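Local coordinates for RNA-binding protein RO60 (PDB 2NVO) that binds several small RNAs that accumulate during recovery from ultraviolet irradiation and contributes to the ultraviolet resistance of Deinococcus radiodurans, at residues A368-G373 / G439-A444. Numbering follows the deposited sequence.
With CA (calcium ion), chain B.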
ATOM      1  N   ALA A 368      13.267 -14.929  12.819  1.00  5.12           N
ATOM      2  CA  ALA A 368      13.958 -16.142  12.410  1.00  5.24           C
ATOM      3  C   ALA A 368      14.070 -16.097  10.874  1.00  5.66           C
ATOM      4  O   ALA A 368      13.066 -16.141  10.177  1.00  5.12           O
ATOM      5  CB  ALA A 368      13.172 -17.336  12.861  1.00  5.12           C
ATOM      6  N   LEU A 369      15.297 -15.961  10.394  1.00  5.36           N
ATOM      7  CA  LEU A 369      15.596 -15.797   8.986  1.00  6.74           C
ATOM      8  C   LEU A 369      16.036 -17.112   8.360  1.00  5.75           C
ATOM      9  O   LEU A 369      16.912 -17.797   8.873  1.00  5.12           O
ATOM     10  CB  LEU A 369      16.735 -14.787   8.813  1.00  5.58           C
ATOM     11  CG  LEU A 369      16.423 -13.301   8.772  1.00  9.61           C
ATOM     12  CD1 LEU A 369      15.273 -12.942   9.708  1.00  5.12           C
ATOM     13  CD2 LEU A 369      17.658 -12.451   9.016  1.00  8.62           C
ATOM     14  N   ASP A 370      15.396 -17.443   7.249  1.00  5.12           N
ATOM     15  CA  ASP A 370      15.903 -18.431   6.312  1.00  5.12           C
ATOM     16  C   ASP A 370      17.253 -17.895   5.817  1.00  5.12           C
ATOM     17  O   ASP A 370      17.349 -16.755   5.341  1.00  5.12           O
ATOM     18  CB  ASP A 370      14.880 -18.576   5.162  1.00  5.12           C
ATOM     19  CG  ASP A 370      15.171 -19.772   4.241  1.00  5.12           C
ATOM     20  OD1 ASP A 370      16.350 -20.019   3.949  1.00  5.12           O
ATOM     21  OD2 ASP A 370      14.210 -20.443   3.811  1.00  5.12           O
ATOM     22  N   VAL A 371      18.309 -18.686   5.954  1.00  5.12           N
ATOM     23  CA  VAL A 371      19.653 -18.248   5.570  1.00  6.40           C
ATOM     24  C   VAL A 371      20.247 -19.094   4.438  1.00  7.17           C
ATOM     25  O   VAL A 371      21.442 -19.034   4.184  1.00  9.66           O
ATOM     26  CB  VAL A 371      20.642 -18.277   6.789  1.00  7.44           C
ATOM     27  CG1 VAL A 371      20.212 -17.270   7.856  1.00  5.69           C
ATOM     28  CG2 VAL A 371      20.743 -19.681   7.377  1.00  8.10           C
ATOM     29  N   SER A 372      19.414 -19.882   3.778  1.00  6.66           N
ATOM     30  CA  SER A 372      19.896 -20.760   2.713  1.00 10.43           C
ATOM     31  C   SER A 372      20.129 -19.981   1.422  1.00  9.64           C
ATOM     32  O   SER A 372      19.669 -18.838   1.285  1.00  5.12           O
ATOM     33  CB  SER A 372      18.894 -21.878   2.473  1.00  7.19           C
ATOM     34  OG  SER A 372      17.648 -21.351   2.060  1.00  9.06           O
ATOM     35  N   GLY A 373      20.830 -20.613   0.474  1.00  8.90           N
ATOM     36  CA  GLY A 373      21.266 -19.944  -0.740  1.00  8.54           C
ATOM     37  C   GLY A 373      20.186 -19.372  -1.643  1.00  7.25           C
ATOM     38  O   GLY A 373      20.405 -18.345  -2.309  1.00  8.58           O
ATOM     39  N   GLY A 439      19.411 -25.543   7.636  1.00 13.82           N
ATOM     40  CA  GLY A 439      18.429 -26.566   7.924  1.00 10.64           C
ATOM     41  C   GLY A 439      17.096 -26.170   7.328  1.00 10.89           C
ATOM     42  O   GLY A 439      16.980 -25.121   6.713  1.00 10.61           O
ATOM     43  N   GLY A 440      16.094 -27.014   7.507  1.00 11.42           N
ATOM     44  CA  GLY A 440      14.776 -26.772   6.964  1.00 12.91           C
ATOM     45  C   GLY A 440      14.181 -25.531   7.596  1.00 10.76           C
ATOM     46  O   GLY A 440      14.418 -25.239   8.768  1.00 11.36           O
ATOM     47  N   THR A 441      13.400 -24.791   6.826  1.00  8.10           N
ATOM     48  CA  THR A 441      12.780 -23.588   7.363  1.00  7.90           C
ATOM     49  C   THR A 441      11.507 -23.954   8.149  1.00 10.47           C
ATOM     50  O   THR A 441      10.401 -23.856   7.653  1.00  8.19           O
ATOM     51  CB  THR A 441      12.529 -22.544   6.268  1.00  8.07           C
ATOM     52  OG1 THR A 441      13.804 -22.146   5.745  1.00  6.91           O
ATOM     53  CG2 THR A 441      11.839 -21.321   6.877  1.00  7.98           C
ATOM     54  N   ASP A 442      11.694 -24.370   9.401  1.00  9.24           N
ATOM     55  CA  ASP A 442      10.586 -24.873  10.212  1.00  9.63           C
ATOM     56  C   ASP A 442      10.028 -23.752  11.085  1.00  9.68           C
ATOM     57  O   ASP A 442      10.677 -23.348  12.050  1.00  8.30           O
ATOM     58  CB  ASP A 442      11.101 -26.007  11.102  1.00 10.97           C
ATOM     59  CG  ASP A 442      10.029 -26.608  11.991  1.00 13.03           C
ATOM     60  OD1 ASP A 442       8.883 -26.129  12.024  1.00 11.29           O
ATOM     61  OD2 ASP A 442      10.351 -27.594  12.679  1.00 16.80           O
ATOM     62  N   CYS A 443       8.825 -23.288  10.763  1.00  8.20           N
ATOM     63  CA  CYS A 443       8.262 -22.124  11.432  1.00  8.46           C
ATOM     64  C   CYS A 443       7.862 -22.411  12.874  1.00  9.25           C
ATOM     65  O   CYS A 443       7.521 -21.493  13.599  1.00  8.50           O
ATOM     66  CB  CYS A 443       7.047 -21.588  10.676  1.00  9.07           C
ATOM     67  SG  CYS A 443       7.356 -21.136   8.908  1.00 10.49           S
ATOM     68  N   ALA A 444       7.861 -23.682  13.278  1.00 10.42           N
ATOM     69  CA  ALA A 444       7.555 -24.013  14.666  1.00  9.21           C
ATOM     70  C   ALA A 444       8.788 -23.826  15.534  1.00  8.33           C
ATOM     71  O   ALA A 444       8.701 -23.517  16.728  1.00 10.66           O
ATOM     72  CB  ALA A 444       7.040 -25.452  14.780  1.00  9.84           C
TER
HETATM   73 CA    CA B 533      16.088 -22.453   0.342  1.00  5.12          CA
HETATM   74  O   HOH W   1      16.174 -23.170   4.972  1.00  8.05           O
HETATM   75  O   HOH W   2      14.399 -20.946   1.273  1.00  5.12           O
HETATM   76  O   HOH W   3      15.993 -24.073   2.206  1.00  9.80           O
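The carboxylate of Asp370 receives the hydroxyl of Thr441 over one of its faces, while Ser372 bonds twice to the other oxygen, OD1: the OG1 of Thr441 donates to OD2 of Asp370 over 2.6 Å from a position 77° out of the carboxylate plane. It is a worked example of the MIDAS-like motif of a VWFA-like domain, in which loops at the end of the sheet, among them the one that follows the interior strand 364-369, gather side chains round a divalent cation. OD1 of Asp370 accepts twice. The backbone N of Ser372 reaches it nearly head-on, at 3.1 Å with an N-H...O angle of 164°, closing an Asx turn; OG of Ser372 donates to its syn lone pair over 2.7 Å. Just beyond the strand, Asp370 carries CG anti to its N (chi1 -169°), which swings the carboxylate toward the segment 439-444 and brings OD2 to the threonine; OD2 is bonded further to Thr464 OG1.

Asp370 itself belongs to the second shell, since its OD1 stays 4.4 Å from the calcium ion. Its grip on Ser372 helps position the hydroxyl whose OG coordinates the metal at 2.6 Å, in company with Ser374, Glu467 and two waters. One of those waters also donates to OD2 of Asp370, so the carboxylate serves the ion by two indirect routes. Thr441, at the centre of an inverse gamma turn, likewise stands back from the metal: OG1 of Thr441 is 5.9 Å from the calcium. Relatives suggest that this threonine can take part in cation binding, yet here it is tied to the aspartate instead. A further water donates to OG1 of Thr441 across 2.7 Å, leaving that hydroxyl both donor and acceptor.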